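Local coordinates for D-2-hydroxyacid dehydrogensase protein (Ketogulonicigenium vulgare, PDB 4LSW) that probably catalyses the NAD(P)-dependent interconversion of D-2-hydroxyacids and 2-oxoacids, at residues A[141-146]-A[167-172]; A[199-204]-A[227-232]. All coordinates share one frame; numbering follows the deposited sequence.

Contact 1. Residues A[141-146]-A[167-172]; sequences RRVFGR and FDMQIS
G145 and R146 meet the chain from F167 to Q170 largely through backbone groups, helped by the Q170 side chain, and the pairing illustrates how a loop can be held by satisfying its peptides one after another. G145 N gives its hydrogen to F167 O at 2.9 Å, nearly along the C=O axis. One residue on, R146 O takes the backbone N of Q170 at 2.8 Å. Between them G145 O is gripped by a side chain: Q170, extended beyond CG, brings NE2 to 2.9 Å from that oxygen, which lies close to the plane of the Q170 amide. A CA-H...O contact adds to the set, from G145 CA to D168 O at 3.2 Å. V143 to R146 form a type II beta turn, closed by R146 N to V143 O at 3.3 Å, with G145 at positive phi (78°) in its third position. Its shape is braced from within, where R146 NH1 reaches back to R142 O at 2.9 Å in a nearly straight bond lying in the guanidinium plane. Against V143, M169, its chain bent at chi3 (82°), lays CE 3.4 Å from V143 O and 4.0 Å from V143 CG1. V143 also packs on M112 and L113 of helix 101-116, while M169 reaches L164 of helix 155-165 and F200 of strand 200-203, where the loop leads into strand 147-151 beside strand 170-174.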
ATOM      1  N   ARG A 141       7.024  13.488 -22.960  1.00  8.36           N
ATOM      2  CA  ARG A 141       8.317  12.837 -22.789  1.00  7.57           C
ATOM      3  C   ARG A 141       8.261  11.317 -22.871  1.00  5.78           C
ATOM      4  O   ARG A 141       7.421  10.675 -22.235  1.00  6.86           O
ATOM      5  CB  ARG A 141       8.949  13.245 -21.456  1.00  9.59           C
ATOM      6  CG  ARG A 141       9.258  14.739 -21.342  1.00 13.98           C
ATOM      7  CD  ARG A 141      10.263  15.193 -22.392  1.00 13.47           C
ATOM      8  NE  ARG A 141      11.523  14.446 -22.350  1.00 15.11           N
ATOM      9  CZ  ARG A 141      12.566  14.754 -21.580  1.00 18.71           C
ATOM     10  NH1 ARG A 141      12.512  15.802 -20.763  1.00 17.21           N
ATOM     11  NH2 ARG A 141      13.668  14.016 -21.626  1.00 16.15           N
ATOM     12  N   ARG A 142       9.191  10.767 -23.645  1.00  7.07           N
ATOM     13  CA  ARG A 142       9.348   9.331 -23.816  1.00  6.35           C
ATOM     14  C   ARG A 142       9.578   8.562 -22.513  1.00  8.33           C
ATOM     15  O   ARG A 142      10.249   9.041 -21.583  1.00  7.29           O
ATOM     16  CB  ARG A 142      10.505   9.057 -24.773  1.00  5.01           C
ATOM     17  CG  ARG A 142      10.839   7.566 -24.931  1.00  5.94           C
ATOM     18  CD  ARG A 142      11.964   7.343 -25.929  1.00  7.49           C
ATOM     19  NE  ARG A 142      11.622   7.815 -27.271  1.00  7.79           N
ATOM     20  CZ  ARG A 142      12.455   7.741 -28.306  1.00  8.80           C
ATOM     21  NH1 ARG A 142      13.666   7.206 -28.143  1.00 10.12           N
ATOM     22  NH2 ARG A 142      12.087   8.199 -29.495  1.00 11.03           N
ATOM     23  N   VAL A 143       9.018   7.362 -22.453  1.00  6.93           N
ATOM     24  CA  VAL A 143       9.316   6.433 -21.371  1.00  4.76           C
ATOM     25  C   VAL A 143      10.306   5.335 -21.787  1.00  4.81           C
ATOM     26  O   VAL A 143      11.349   5.162 -21.147  1.00  5.94           O
ATOM     27  CB  VAL A 143       8.025   5.804 -20.782  1.00  4.72           C
ATOM     28  CG1 VAL A 143       8.373   4.654 -19.827  1.00  5.42           C
ATOM     29  CG2 VAL A 143       7.206   6.864 -20.068  1.00  7.04           C
ATOM     30  N   PHE A 144       9.995   4.599 -22.852  1.00  5.78           N
ATOM     31  CA  PHE A 144      10.759   3.393 -23.169  1.00  4.46           C
ATOM     32  C   PHE A 144      12.243   3.662 -23.377  1.00  4.71           C
ATOM     33  O   PHE A 144      12.636   4.709 -23.898  1.00  5.88           O
ATOM     34  CB  PHE A 144      10.179   2.647 -24.394  1.00  5.87           C
ATOM     35  CG  PHE A 144      10.623   3.218 -25.728  1.00  5.89           C
ATOM     36  CD1 PHE A 144       9.941   4.278 -26.304  1.00  5.59           C
ATOM     37  CD2 PHE A 144      11.728   2.690 -26.395  1.00  6.03           C
ATOM     38  CE1 PHE A 144      10.354   4.815 -27.521  1.00  6.73           C
ATOM     39  CE2 PHE A 144      12.144   3.221 -27.615  1.00  6.21           C
ATOM     40  CZ  PHE A 144      11.454   4.287 -28.174  1.00  5.67           C
ATOM     41  N   GLY A 145      13.061   2.701 -22.958  1.00  5.22           N
ATOM     42  CA  GLY A 145      14.496   2.766 -23.169  1.00  6.91           C
ATOM     43  C   GLY A 145      15.245   3.691 -22.221  1.00  7.72           C
ATOM     44  O   GLY A 145      16.477   3.742 -22.259  1.00 10.56           O
ATOM     45  N   ARG A 146      14.522   4.406 -21.366  1.00  4.95           N
ATOM     46  CA  ARG A 146      15.143   5.366 -20.463  1.00  5.02           C
ATOM     47  C   ARG A 146      15.496   4.689 -19.134  1.00  7.18           C
ATOM     48  O   ARG A 146      15.402   3.466 -19.016  1.00  6.27           O
ATOM     49  CB  ARG A 146      14.249   6.597 -20.299  1.00  7.99           C
ATOM     50  CG  ARG A 146      14.038   7.344 -21.646  1.00  7.82           C
ATOM     51  CD  ARG A 146      13.229   8.614 -21.484  1.00  9.65           C
ATOM     52  NE  ARG A 146      13.922   9.621 -20.683  1.00 12.15           N
ATOM     53  CZ  ARG A 146      13.322  10.658 -20.108  1.00 13.11           C
ATOM     54  NH1 ARG A 146      12.015  10.835 -20.238  1.00 13.68           N
ATOM     55  NH2 ARG A 146      14.032  11.525 -19.398  1.00 15.03           N
ATOM     56  N   PHE A 167       9.441  -2.452 -21.307  1.00  6.98           N
ATOM     57  CA  PHE A 167       9.659  -1.150 -21.945  1.00  6.36           C
ATOM     58  C   PHE A 167      11.145  -0.880 -22.240  1.00  5.39           C
ATOM     59  O   PHE A 167      11.528   0.255 -22.568  1.00  6.06           O
ATOM     60  CB  PHE A 167       9.092  -0.021 -21.059  1.00  4.15           C
ATOM     61  CG  PHE A 167       7.590  -0.016 -20.978  1.00  5.92           C
ATOM     62  CD1 PHE A 167       6.922  -0.844 -20.088  1.00  6.86           C
ATOM     63  CD2 PHE A 167       6.842   0.805 -21.806  1.00  7.05           C
ATOM     64  CE1 PHE A 167       5.537  -0.853 -20.017  1.00  7.13           C
ATOM     65  CE2 PHE A 167       5.452   0.801 -21.748  1.00  6.70           C
ATOM     66  CZ  PHE A 167       4.795  -0.026 -20.849  1.00  6.91           C
ATOM     67  N   ASP A 168      11.969  -1.928 -22.113  1.00  6.53           N
ATOM     68  CA  ASP A 168      13.402  -1.862 -22.389  1.00  7.41           C
ATOM     69  C   ASP A 168      14.105  -0.794 -21.577  1.00  6.23           C
ATOM     70  O   ASP A 168      15.069  -0.179 -22.029  1.00  8.26           O
ATOM     71  CB  ASP A 168      13.666  -1.639 -23.883  1.00 10.03           C
ATOM     72  CG  ASP A 168      13.284  -2.835 -24.727  1.00 15.85           C
ATOM     73  OD1 ASP A 168      13.189  -3.950 -24.174  1.00 15.39           O
ATOM     74  OD2 ASP A 168      13.088  -2.647 -25.945  1.00 21.41           O
ATOM     75  N   MET A 169      13.611  -0.569 -20.371  1.00  6.52           N
ATOM     76  CA  MET A 169      14.256   0.422 -19.536  1.00  5.92           C
ATOM     77  C   MET A 169      15.561  -0.099 -18.949  1.00  5.69           C
ATOM     78  O   MET A 169      15.776  -1.327 -18.827  1.00  6.95           O
ATOM     79  CB  MET A 169      13.298   0.927 -18.458  1.00  9.36           C
ATOM     80  CG  MET A 169      11.994   1.455 -19.046  1.00 11.41           C
ATOM     81  SD  MET A 169      10.974   2.338 -17.875  1.00 13.14           S
ATOM     82  CE  MET A 169      11.798   3.931 -17.966  1.00  6.63           C
ATOM     83  N   GLN A 170      16.447   0.845 -18.637  1.00  5.67           N
ATOM     84  CA  GLN A 170      17.691   0.553 -17.932  1.00  5.47           C
ATOM     85  C   GLN A 170      17.365   0.620 -16.448  1.00  5.30           C
ATOM     86  O   GLN A 170      17.115   1.700 -15.906  1.00  7.12           O
ATOM     87  CB  GLN A 170      18.747   1.585 -18.309  1.00  8.67           C
ATOM     88  CG  GLN A 170      18.901   1.772 -19.821  1.00 13.59           C
ATOM     89  CD  GLN A 170      19.667   3.033 -20.177  1.00 17.02           C
ATOM     90  OE1 GLN A 170      20.847   3.177 -19.844  1.00 23.82           O
ATOM     91  NE2 GLN A 170      18.993   3.961 -20.853  1.00 15.31           N
ATOM     92  N   ILE A 171      17.363  -0.540 -15.802  1.00  5.46           N
ATOM     93  CA  ILE A 171      16.803  -0.671 -14.465  1.00  4.41           C
ATOM     94  C   ILE A 171      17.871  -0.865 -13.403  1.00  5.69           C
ATOM     95  O   ILE A 171      18.731  -1.739 -13.515  1.00  8.00           O
ATOM     96  CB  ILE A 171      15.826  -1.846 -14.421  1.00  5.78           C
ATOM     97  CG1 ILE A 171      14.711  -1.584 -15.429  1.00  6.16           C
ATOM     98  CG2 ILE A 171      15.258  -2.023 -13.014  1.00  6.67           C
ATOM     99  CD1 ILE A 171      13.964  -2.828 -15.847  1.00 10.03           C
ATOM    100  N   SER A 172      17.800  -0.026 -12.375  1.00  5.76           N
ATOM    101  CA  SER A 172      18.607  -0.203 -11.176  1.00  5.73           C
ATOM    102  C   SER A 172      17.694  -0.214  -9.960  1.00  6.53           C
ATOM    103  O   SER A 172      16.528   0.163 -10.032  1.00  4.62           O
ATOM    104  CB  SER A 172      19.618   0.930 -11.056  1.00  6.58           C
ATOM    105  OG  SER A 172      18.975   2.178 -11.256  1.00  8.19           O
TER

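Contact 2. Residues A[199-204]-A[227-232]; sequences DFLFVT and GMLINI
F202 and I230 leave neighbouring strands on one face of the sheet and run alongside each other, with the isoleucine's terminal methyl turned over the aromatic ring. I230 CD1 sits 4.0 Å from the centroid of the F202 ring, only 10° off its normal, a CH-pi contact over the centre of the face. A chi2 of 96° in I230, some way from a staggered value, places CD1 there. On the same face of the sheet, F200 and M228 cross obliquely, and here the ring is met at its rim: M228 SD lies in the ring plane, 5.2 Å from the centroid, in an edge-on Met-aromatic contact, while M228 CE touches F200 CE1 at 3.8 Å. The two strands are parallel neighbours joined through helix 217-223, a beta-alpha-beta unit of the Rossmann-type NAD-binding domain. Their backbones alternate donor and acceptor: L201 N binds M228 O, L201 O accepts from I230 N, and V203 N binds I230 O, each at 2.8 Å. On the other face of the sheet L201 and L229 are likewise flank to flank, and L229 CD1 touches both L201 CD2 and V203 CG2, nearer the valine at 3.6 Å. L201 and L229 both rest on L223 of helix 217-223, whereas the F200 and F202 side packs against M112 of helix 101-116. Past the strand ends T204 CG2 meets I232 CD1 at 3.9 Å, and T204 OG1 is hydrogen-bonded to G152 O in what is probably the glycine-rich turn of the Rossmann type.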
ATOM      1  N   ASP A 199      15.800   8.470 -14.561  1.00  5.43           N
ATOM      2  CA  ASP A 199      14.820   9.430 -15.016  1.00  5.46           C
ATOM      3  C   ASP A 199      13.484   9.269 -14.287  1.00  4.72           C
ATOM      4  O   ASP A 199      12.696  10.207 -14.219  1.00  5.57           O
ATOM      5  CB  ASP A 199      14.616   9.266 -16.526  1.00  7.17           C
ATOM      6  CG  ASP A 199      15.920   9.376 -17.294  1.00  8.02           C
ATOM      7  OD1 ASP A 199      16.520  10.464 -17.231  1.00  7.91           O
ATOM      8  OD2 ASP A 199      16.362   8.390 -17.934  1.00  6.96           O
ATOM      9  N   PHE A 200      13.244   8.077 -13.747  1.00  4.99           N
ATOM     10  CA  PHE A 200      12.007   7.738 -13.059  1.00  4.02           C
ATOM     11  C   PHE A 200      12.404   6.944 -11.832  1.00  5.36           C
ATOM     12  O   PHE A 200      13.187   6.005 -11.948  1.00  5.35           O
ATOM     13  CB  PHE A 200      11.123   6.842 -13.941  1.00  3.64           C
ATOM     14  CG  PHE A 200      10.803   7.421 -15.289  1.00  4.50           C
ATOM     15  CD1 PHE A 200       9.708   8.258 -15.453  1.00  5.35           C
ATOM     16  CD2 PHE A 200      11.585   7.115 -16.397  1.00  5.88           C
ATOM     17  CE1 PHE A 200       9.392   8.785 -16.707  1.00  4.46           C
ATOM     18  CE2 PHE A 200      11.280   7.652 -17.652  1.00  6.85           C
ATOM     19  CZ  PHE A 200      10.184   8.475 -17.806  1.00  6.68           C
ATOM     20  N   LEU A 201      11.903   7.328 -10.663  1.00  4.68           N
ATOM     21  CA  LEU A 201      12.211   6.604  -9.422  1.00  4.27           C
ATOM     22  C   LEU A 201      10.926   6.121  -8.770  1.00  5.64           C
ATOM     23  O   LEU A 201      10.046   6.931  -8.440  1.00  6.23           O
ATOM     24  CB  LEU A 201      12.954   7.510  -8.432  1.00  4.99           C
ATOM     25  CG  LEU A 201      13.317   6.894  -7.080  1.00  5.02           C
ATOM     26  CD1 LEU A 201      14.299   5.748  -7.253  1.00  7.20           C
ATOM     27  CD2 LEU A 201      13.893   7.956  -6.143  1.00  7.38           C
ATOM     28  N   PHE A 202      10.807   4.813  -8.606  1.00  4.48           N
ATOM     29  CA  PHE A 202       9.636   4.226  -7.966  1.00  5.33           C
ATOM     30  C   PHE A 202       9.938   3.968  -6.506  1.00  6.09           C
ATOM     31  O   PHE A 202      10.951   3.344  -6.184  1.00  5.94           O
ATOM     32  CB  PHE A 202       9.275   2.896  -8.642  1.00  4.41           C
ATOM     33  CG  PHE A 202       8.722   3.053 -10.027  1.00  4.02           C
ATOM     34  CD1 PHE A 202       9.572   3.209 -11.121  1.00  5.90           C
ATOM     35  CD2 PHE A 202       7.353   3.062 -10.235  1.00  4.57           C
ATOM     36  CE1 PHE A 202       9.066   3.360 -12.403  1.00  5.40           C
ATOM     37  CE2 PHE A 202       6.845   3.210 -11.520  1.00  6.19           C
ATOM     38  CZ  PHE A 202       7.701   3.358 -12.598  1.00  6.01           C
ATOM     39  N   VAL A 203       9.057   4.424  -5.624  1.00  6.05           N
ATOM     40  CA  VAL A 203       9.214   4.162  -4.201  1.00  5.80           C
ATOM     41  C   VAL A 203       8.292   3.017  -3.814  1.00  9.25           C
ATOM     42  O   VAL A 203       7.059   3.160  -3.802  1.00  8.57           O
ATOM     43  CB  VAL A 203       8.906   5.399  -3.365  1.00  7.27           C
ATOM     44  CG1 VAL A 203       9.168   5.111  -1.892  1.00 11.25           C
ATOM     45  CG2 VAL A 203       9.759   6.556  -3.838  1.00  8.26           C
ATOM     46  N   THR A 204       8.912   1.870  -3.552  1.00 10.07           N
ATOM     47  CA  THR A 204       8.211   0.622  -3.286  1.00 10.06           C
ATOM     48  C   THR A 204       8.829  -0.013  -2.047  1.00 14.23           C
ATOM     49  O   THR A 204       9.208  -1.179  -2.046  1.00 16.68           O
ATOM     50  CB  THR A 204       8.288  -0.329  -4.506  1.00  8.94           C
ATOM     51  OG1 THR A 204       9.636  -0.394  -4.986  1.00 11.63           O
ATOM     52  CG2 THR A 204       7.420   0.198  -5.630  1.00 12.03           C
ATOM     53  N   GLY A 227      13.553  14.554 -13.595  1.00  7.27           N
ATOM     54  CA  GLY A 227      13.227  13.267 -13.032  1.00  7.43           C
ATOM     55  C   GLY A 227      11.810  13.249 -12.517  1.00  5.80           C
ATOM     56  O   GLY A 227      11.199  14.295 -12.285  1.00  7.90           O
ATOM     57  N   MET A 228      11.283  12.041 -12.332  1.00  5.13           N
ATOM     58  CA  MET A 228       9.930  11.834 -11.864  1.00  5.85           C
ATOM     59  C   MET A 228       9.928  10.860 -10.693  1.00  6.25           C
ATOM     60  O   MET A 228      10.546   9.794 -10.761  1.00  6.24           O
ATOM     61  CB  MET A 228       9.068  11.277 -13.000  1.00  7.02           C
ATOM     62  CG  MET A 228       7.659  10.987 -12.557  1.00  4.52           C
ATOM     63  SD  MET A 228       6.671  10.119 -13.785  1.00  7.82           S
ATOM     64  CE  MET A 228       6.887  11.213 -15.170  1.00  8.61           C
ATOM     65  N   LEU A 229       9.233  11.228  -9.623  1.00  6.14           N
ATOM     66  CA  LEU A 229       9.072  10.370  -8.462  1.00  5.57           C
ATOM     67  C   LEU A 229       7.694   9.716  -8.495  1.00  7.30           C
ATOM     68  O   LEU A 229       6.688  10.413  -8.639  1.00  7.65           O
ATOM     69  CB  LEU A 229       9.213  11.204  -7.182  1.00  6.84           C
ATOM     70  CG  LEU A 229       9.185  10.413  -5.870  1.00  8.90           C
ATOM     71  CD1 LEU A 229      10.463   9.588  -5.684  1.00 11.33           C
ATOM     72  CD2 LEU A 229       8.956  11.354  -4.682  1.00 12.02           C
ATOM     73  N   ILE A 230       7.645   8.387  -8.392  1.00  4.74           N
ATOM     74  CA  ILE A 230       6.366   7.687  -8.348  1.00  5.54           C
ATOM     75  C   ILE A 230       6.246   6.971  -7.020  1.00  6.39           C
ATOM     76  O   ILE A 230       7.062   6.116  -6.712  1.00  5.93           O
ATOM     77  CB  ILE A 230       6.217   6.649  -9.493  1.00  4.27           C
ATOM     78  CG1 ILE A 230       6.380   7.318 -10.863  1.00  6.15           C
ATOM     79  CG2 ILE A 230       4.867   5.935  -9.400  1.00  6.69           C
ATOM     80  CD1 ILE A 230       7.791   7.206 -11.445  1.00  6.95           C
ATOM     81  N   ASN A 231       5.248   7.332  -6.220  1.00  5.57           N
ATOM     82  CA  ASN A 231       5.072   6.680  -4.939  1.00  5.99           C
ATOM     83  C   ASN A 231       3.793   5.873  -4.824  1.00  8.37           C
ATOM     84  O   ASN A 231       2.690   6.429  -4.941  1.00  9.36           O
ATOM     85  CB  ASN A 231       5.148   7.661  -3.772  1.00  7.53           C
ATOM     86  CG  ASN A 231       5.194   6.945  -2.461  1.00  8.26           C
ATOM     87  OD1 ASN A 231       5.553   5.765  -2.400  1.00  7.82           O
ATOM     88  ND2 ASN A 231       4.801   7.632  -1.394  1.00 13.32           N
ATOM     89  N   ILE A 232       3.954   4.567  -4.593  1.00  9.10           N
ATOM     90  CA  ILE A 232       2.816   3.657  -4.368  1.00  8.60           C
ATOM     91  C   ILE A 232       2.953   2.880  -3.052  1.00 10.65           C
ATOM     92  O   ILE A 232       2.229   1.907  -2.814  1.00 16.74           O
ATOM     93  CB  ILE A 232       2.631   2.671  -5.548  1.00 10.48           C
ATOM     94  CG1 ILE A 232       3.952   1.956  -5.858  1.00 12.24           C
ATOM     95  CG2 ILE A 232       2.101   3.401  -6.775  1.00 10.91           C
ATOM     96  CD1 ILE A 232       3.877   0.979  -7.024  1.00 13.60           C
TER

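From the N terminus, the chain first reaches 141-146, runs through strand 147-151 and helix 155-165, and returns at 167-172, where contact 1 closes that loop. It then passes strand 186-188 and helix 191-196 before 199-204; contact 2 closes next, when helix 217-223 has brought the chain back at 227-232. The two closures follow in series and neither nest nor cross, yet their centres are 13 Å apart and they touch. M169 CE packs 3.6 Å from F200 CD2, and R146 NH2 forms a long, weak ion pair with D199 OD1. Contact 1 fastens the loop before strand 147-151 to the start of strand 170-174, and contact 2 pairs strands 200-203 and 228-231 of the same parallel sheet.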